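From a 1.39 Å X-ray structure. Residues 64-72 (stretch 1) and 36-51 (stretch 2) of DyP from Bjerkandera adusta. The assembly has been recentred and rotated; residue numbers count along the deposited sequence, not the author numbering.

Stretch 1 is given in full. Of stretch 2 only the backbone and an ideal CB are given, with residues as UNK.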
# COMPACT_ATOMS: atom_id res chain seq x y z
N LEU A 64 9.38 -1.81 -22.19
CA LEU A 64 9.05 -3.14 -21.71
C LEU A 64 9.02 -3.19 -20.19
O LEU A 64 8.29 -3.98 -19.60
CB LEU A 64 10.06 -4.15 -22.25
CG LEU A 64 9.75 -5.63 -22.00
CD1 LEU A 64 8.43 -6.04 -22.64
CD2 LEU A 64 10.89 -6.48 -22.53
N ALA A 65 9.82 -2.33 -19.55
CA ALA A 65 9.79 -2.20 -18.11
C ALA A 65 9.80 -0.74 -17.69
O ALA A 65 10.39 0.12 -18.35
CB ALA A 65 10.96 -2.95 -17.47
N PHE A 66 9.12 -0.47 -16.58
CA PHE A 66 9.13 0.83 -15.94
C PHE A 66 10.11 0.75 -14.79
O PHE A 66 10.15 -0.25 -14.07
CB PHE A 66 7.75 1.18 -15.38
CG PHE A 66 6.62 1.10 -16.38
CD1 PHE A 66 6.82 1.42 -17.72
CD2 PHE A 66 5.34 0.73 -15.97
CE1 PHE A 66 5.77 1.36 -18.64
CE2 PHE A 66 4.28 0.66 -16.88
CZ PHE A 66 4.50 0.98 -18.22
N VAL A 67 10.88 1.81 -14.58
CA VAL A 67 11.77 1.86 -13.41
C VAL A 67 11.60 3.17 -12.65
O VAL A 67 11.57 4.25 -13.23
CB VAL A 67 13.27 1.67 -13.78
CG1 VAL A 67 14.12 1.51 -12.51
CG2 VAL A 67 13.45 0.47 -14.71
N ASN A 68 11.44 3.04 -11.33
CA ASN A 68 11.47 4.18 -10.42
C ASN A 68 12.55 3.94 -9.36
O ASN A 68 13.04 2.81 -9.20
CB ASN A 68 10.10 4.39 -9.76
CG ASN A 68 9.09 5.13 -10.66
OD1 ASN A 68 7.98 5.42 -10.21
ND2 ASN A 68 9.44 5.41 -11.93
N LEU A 69 12.92 4.99 -8.64
CA LEU A 69 14.07 4.95 -7.75
C LEU A 69 13.85 5.84 -6.53
O LEU A 69 13.57 7.04 -6.66
CB LEU A 69 15.34 5.36 -8.50
CG LEU A 69 16.66 5.53 -7.73
CD1 LEU A 69 17.12 4.22 -7.09
CD2 LEU A 69 17.72 6.05 -8.68
N GLY A 70 13.98 5.24 -5.35
CA GLY A 70 13.90 5.97 -4.10
C GLY A 70 15.13 5.78 -3.23
O GLY A 70 15.86 4.80 -3.37
N PHE A 71 15.34 6.73 -2.33
CA PHE A 71 16.48 6.72 -1.41
C PHE A 71 16.03 6.79 0.04
O PHE A 71 15.09 7.50 0.37
CB PHE A 71 17.40 7.91 -1.69
CG PHE A 71 18.06 7.85 -3.03
CD1 PHE A 71 19.25 7.13 -3.19
CD2 PHE A 71 17.48 8.45 -4.13
CE1 PHE A 71 19.85 7.04 -4.44
CE2 PHE A 71 18.09 8.36 -5.39
CZ PHE A 71 19.27 7.66 -5.53
N SER A 72 16.73 6.06 0.89
CA SER A 72 16.55 6.18 2.32
C SER A 72 17.36 7.38 2.81
O SER A 72 18.15 7.95 2.06
CB SER A 72 17.06 4.92 3.01
OG SER A 72 18.48 4.90 2.96
N UNK A 36 31.19 7.18 -8.28
CA UNK A 36 30.85 6.23 -9.33
C UNK A 36 29.34 6.02 -9.44
O UNK A 36 28.81 5.90 -10.55
CB UNK A 36 31.55 4.89 -9.07
N UNK A 37 28.65 6.01 -8.31
CA UNK A 37 27.19 5.93 -8.31
C UNK A 37 26.55 7.11 -9.04
O UNK A 37 25.62 6.93 -9.83
CB UNK A 37 26.67 5.87 -6.87
N UNK A 38 27.03 8.32 -8.76
CA UNK A 38 26.46 9.53 -9.33
C UNK A 38 26.59 9.60 -10.85
O UNK A 38 25.64 9.96 -11.52
CB UNK A 38 27.13 10.75 -8.70
N UNK A 39 27.75 9.23 -11.39
CA UNK A 39 27.90 9.21 -12.84
C UNK A 39 27.05 8.10 -13.47
O UNK A 39 26.42 8.31 -14.51
CB UNK A 39 29.37 9.03 -13.22
N UNK A 40 27.01 6.93 -12.83
CA UNK A 40 26.11 5.86 -13.29
C UNK A 40 24.65 6.34 -13.29
O UNK A 40 23.89 6.03 -14.21
CB UNK A 40 26.26 4.62 -12.40
N UNK A 41 24.26 7.10 -12.27
CA UNK A 41 22.89 7.60 -12.15
C UNK A 41 22.55 8.57 -13.29
O UNK A 41 21.46 8.49 -13.85
CB UNK A 41 22.70 8.29 -10.80
N UNK A 42 23.48 9.46 -13.62
CA UNK A 42 23.29 10.39 -14.72
C UNK A 42 23.14 9.67 -16.06
O UNK A 42 22.41 10.15 -16.94
CB UNK A 42 24.46 11.37 -14.78
N UNK A 43 23.82 8.54 -16.22
CA UNK A 43 23.65 7.67 -17.38
C UNK A 43 22.28 6.99 -17.37
O UNK A 43 21.59 6.92 -18.39
CB UNK A 43 24.76 6.62 -17.42
N UNK A 44 21.91 6.49 -16.20
CA UNK A 44 20.72 5.65 -16.05
C UNK A 44 19.40 6.41 -16.20
O UNK A 44 18.49 5.94 -16.88
CB UNK A 44 20.75 4.97 -14.68
N UNK A 45 19.30 7.59 -15.59
CA UNK A 45 18.01 8.26 -15.44
C UNK A 45 17.30 8.56 -16.77
O UNK A 45 16.15 8.14 -16.94
CB UNK A 45 18.21 9.57 -14.67
N UNK A 46 17.97 9.24 -17.72
CA UNK A 46 17.26 9.55 -18.97
C UNK A 46 16.84 8.32 -19.76
O UNK A 46 15.89 8.37 -20.53
CB UNK A 46 18.14 10.43 -19.86
N UNK A 47 17.55 7.21 -19.55
CA UNK A 47 17.30 5.96 -20.28
C UNK A 47 16.16 5.11 -19.71
O UNK A 47 15.43 4.46 -20.46
CB UNK A 47 18.58 5.12 -20.30
N UNK A 48 16.03 5.12 -18.39
CA UNK A 48 15.24 4.10 -17.70
C UNK A 48 14.15 4.59 -16.74
O UNK A 48 13.20 3.86 -16.47
CB UNK A 48 16.20 3.20 -16.91
N UNK A 49 14.30 5.79 -16.20
CA UNK A 49 13.36 6.24 -15.16
C UNK A 49 12.06 6.73 -15.80
O UNK A 49 12.07 7.68 -16.59
CB UNK A 49 13.98 7.35 -14.31
N UNK A 50 10.97 6.08 -15.43
CA UNK A 50 9.68 6.24 -16.08
C UNK A 50 8.79 7.28 -15.41
O UNK A 50 8.46 7.15 -14.22
CB UNK A 50 8.95 4.89 -16.11
N UNK A 51 8.41 8.30 -16.18
CA UNK A 51 7.56 9.38 -15.69
C UNK A 51 6.07 9.03 -15.72
O UNK A 51 5.64 8.09 -16.40
CB UNK A 51 7.81 10.64 -16.52

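Position 36 lies in a helix already under way, out of reach of stretch 1; it is S36. At 37 the CA-to-CB bond points toward the strand, but the gap to the F71 ring is wide, so the site asks for a long apolar or aromatic side chain. It is F37: with chi1 at t the ring extends from the helix, and its CZ meets F71 CE1 at 3.8 Å, lying at the edge of the F71 ring.

Stretch 1 sets no demand at 38, 39 and 40, which are K38, T39 and A40. One turn on from 37, position 41 again points toward the strand, facing L69 and F71 across a gap that a leucine, or a flexible unbranched methionine, could span. L41 fills it, CD1 reaching L69 CD2 at 3.5 Å while CD2 lies 4.4 Å from F71 CZ.

Positions 42 and 43 are not constrained by stretch 1. They are K42 and T43, whose OG1 donates to T39 O at 3.1 Å.

Position 44 points toward V67 from far enough away to favour a large side chain, aliphatic or aromatic. Y44 extends at chi1 t, bringing OH within 3.4 Å of V67 CG1, a methyl at the edge of its ring.

Position 45 points sideways, with nothing of stretch 1 close to its CB, so stretch 1 does not choose; it is V45. At 46 the nitrogen makes no bond to the preceding turn, which admits proline: P46, at the kink. Position 47, also unconstrained by stretch 1, is E47.

At 48 the ideal CB is 4.5 Å from V67 CG2, yet the bond is sideways, so a long chain can pass the valine and leave. R48 does so, its end leading away to partners elsewhere in the structure. Its backbone contributes too: a water donates to both R48 O (2.8 Å) and A65 O (2.7 Å).

Position 49 leaves helical phi/psi at -80/120, an extended conformation comfortable for beta-branched residues. V67 and L69 offer an apolar surface, so valine, isoleucine or leucine would suit. I49 curls its end nearer, CD1 standing 4.1 Å from V67 CG1 and 3.9 Å from L69 CB.

Position 50 points toward F66 and V67. Its N donates to V67 O (2.9 Å), and its O accepts from N68 ND2 (3.0 Å), whatever the side chain. With V67 N 3.9 Å from the ideal CB, a short acceptor such as serine or threonine fits. T50 supplies it: V67 N donates to OG1 at 3.0 Å.

Position 51 points away; preceding another helix, it favours a capping residue, and S51 caps a backbone N just beyond.

Stretch 2 (36-51) SFKTALKTYVPERITS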
# COMPACT_ATOMS: atom_id res chain seq x y z
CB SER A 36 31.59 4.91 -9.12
OG SER A 36 32.99 5.13 -9.11
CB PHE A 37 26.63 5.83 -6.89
CG PHE A 37 25.14 5.73 -6.85
CD1 PHE A 37 24.52 4.50 -6.97
CD2 PHE A 37 24.36 6.88 -6.74
CE1 PHE A 37 23.13 4.41 -6.94
CE2 PHE A 37 22.97 6.79 -6.73
CZ PHE A 37 22.36 5.55 -6.82
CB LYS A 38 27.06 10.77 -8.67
CG LYS A 38 26.60 10.95 -7.23
CD LYS A 38 27.23 12.14 -6.57
CE LYS A 38 26.81 12.19 -5.12
NZ LYS A 38 27.01 13.53 -4.53
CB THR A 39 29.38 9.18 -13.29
OG1 THR A 39 29.44 9.16 -14.73
CG2 THR A 39 30.13 7.96 -12.73
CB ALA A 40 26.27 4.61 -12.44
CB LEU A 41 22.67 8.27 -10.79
CG LEU A 41 21.23 8.67 -10.48
CD1 LEU A 41 20.31 7.45 -10.51
CD2 LEU A 41 21.14 9.35 -9.14
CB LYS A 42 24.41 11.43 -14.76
CG LYS A 42 24.29 12.48 -13.66
CD LYS A 42 25.51 13.39 -13.59
CE LYS A 42 25.19 14.68 -12.86
NZ LYS A 42 26.37 15.58 -12.71
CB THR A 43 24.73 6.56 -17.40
OG1 THR A 43 26.03 7.15 -17.39
CG2 THR A 43 24.59 5.69 -18.63
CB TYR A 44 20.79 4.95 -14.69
CG TYR A 44 19.79 3.84 -14.53
CD1 TYR A 44 20.00 2.60 -15.13
CD2 TYR A 44 18.62 4.02 -13.78
CE1 TYR A 44 19.08 1.58 -14.99
CE2 TYR A 44 17.69 3.01 -13.64
CZ TYR A 44 17.93 1.79 -14.24
OH TYR A 44 17.01 0.78 -14.11
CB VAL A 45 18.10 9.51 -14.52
CG1 VAL A 45 16.82 10.34 -14.57
CG2 VAL A 45 18.39 9.08 -13.10
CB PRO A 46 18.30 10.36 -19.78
CG PRO A 46 19.61 10.02 -19.16
CD PRO A 46 19.34 9.79 -17.72
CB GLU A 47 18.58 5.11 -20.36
CG GLU A 47 19.76 5.78 -21.06
CD GLU A 47 19.40 6.39 -22.41
OE1 GLU A 47 18.85 5.68 -23.28
OE2 GLU A 47 19.67 7.60 -22.60
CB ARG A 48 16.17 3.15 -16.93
CG ARG A 48 17.14 2.36 -17.82
CD ARG A 48 16.45 1.23 -18.55
NE ARG A 48 17.41 0.41 -19.29
CZ ARG A 48 17.44 0.26 -20.61
NH1 ARG A 48 16.54 0.87 -21.37
NH2 ARG A 48 18.36 -0.51 -21.16
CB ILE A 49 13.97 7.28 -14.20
CG1 ILE A 49 15.16 6.67 -13.41
CG2 ILE A 49 12.90 7.84 -13.24
CD1 ILE A 49 14.80 5.58 -12.38
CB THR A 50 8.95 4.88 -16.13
OG1 THR A 50 9.87 3.87 -16.56
CG2 THR A 50 7.78 4.94 -17.08
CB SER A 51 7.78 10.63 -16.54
OG SER A 51 7.24 10.46 -17.84
O HOH W 1 12.48 1.89 -18.37
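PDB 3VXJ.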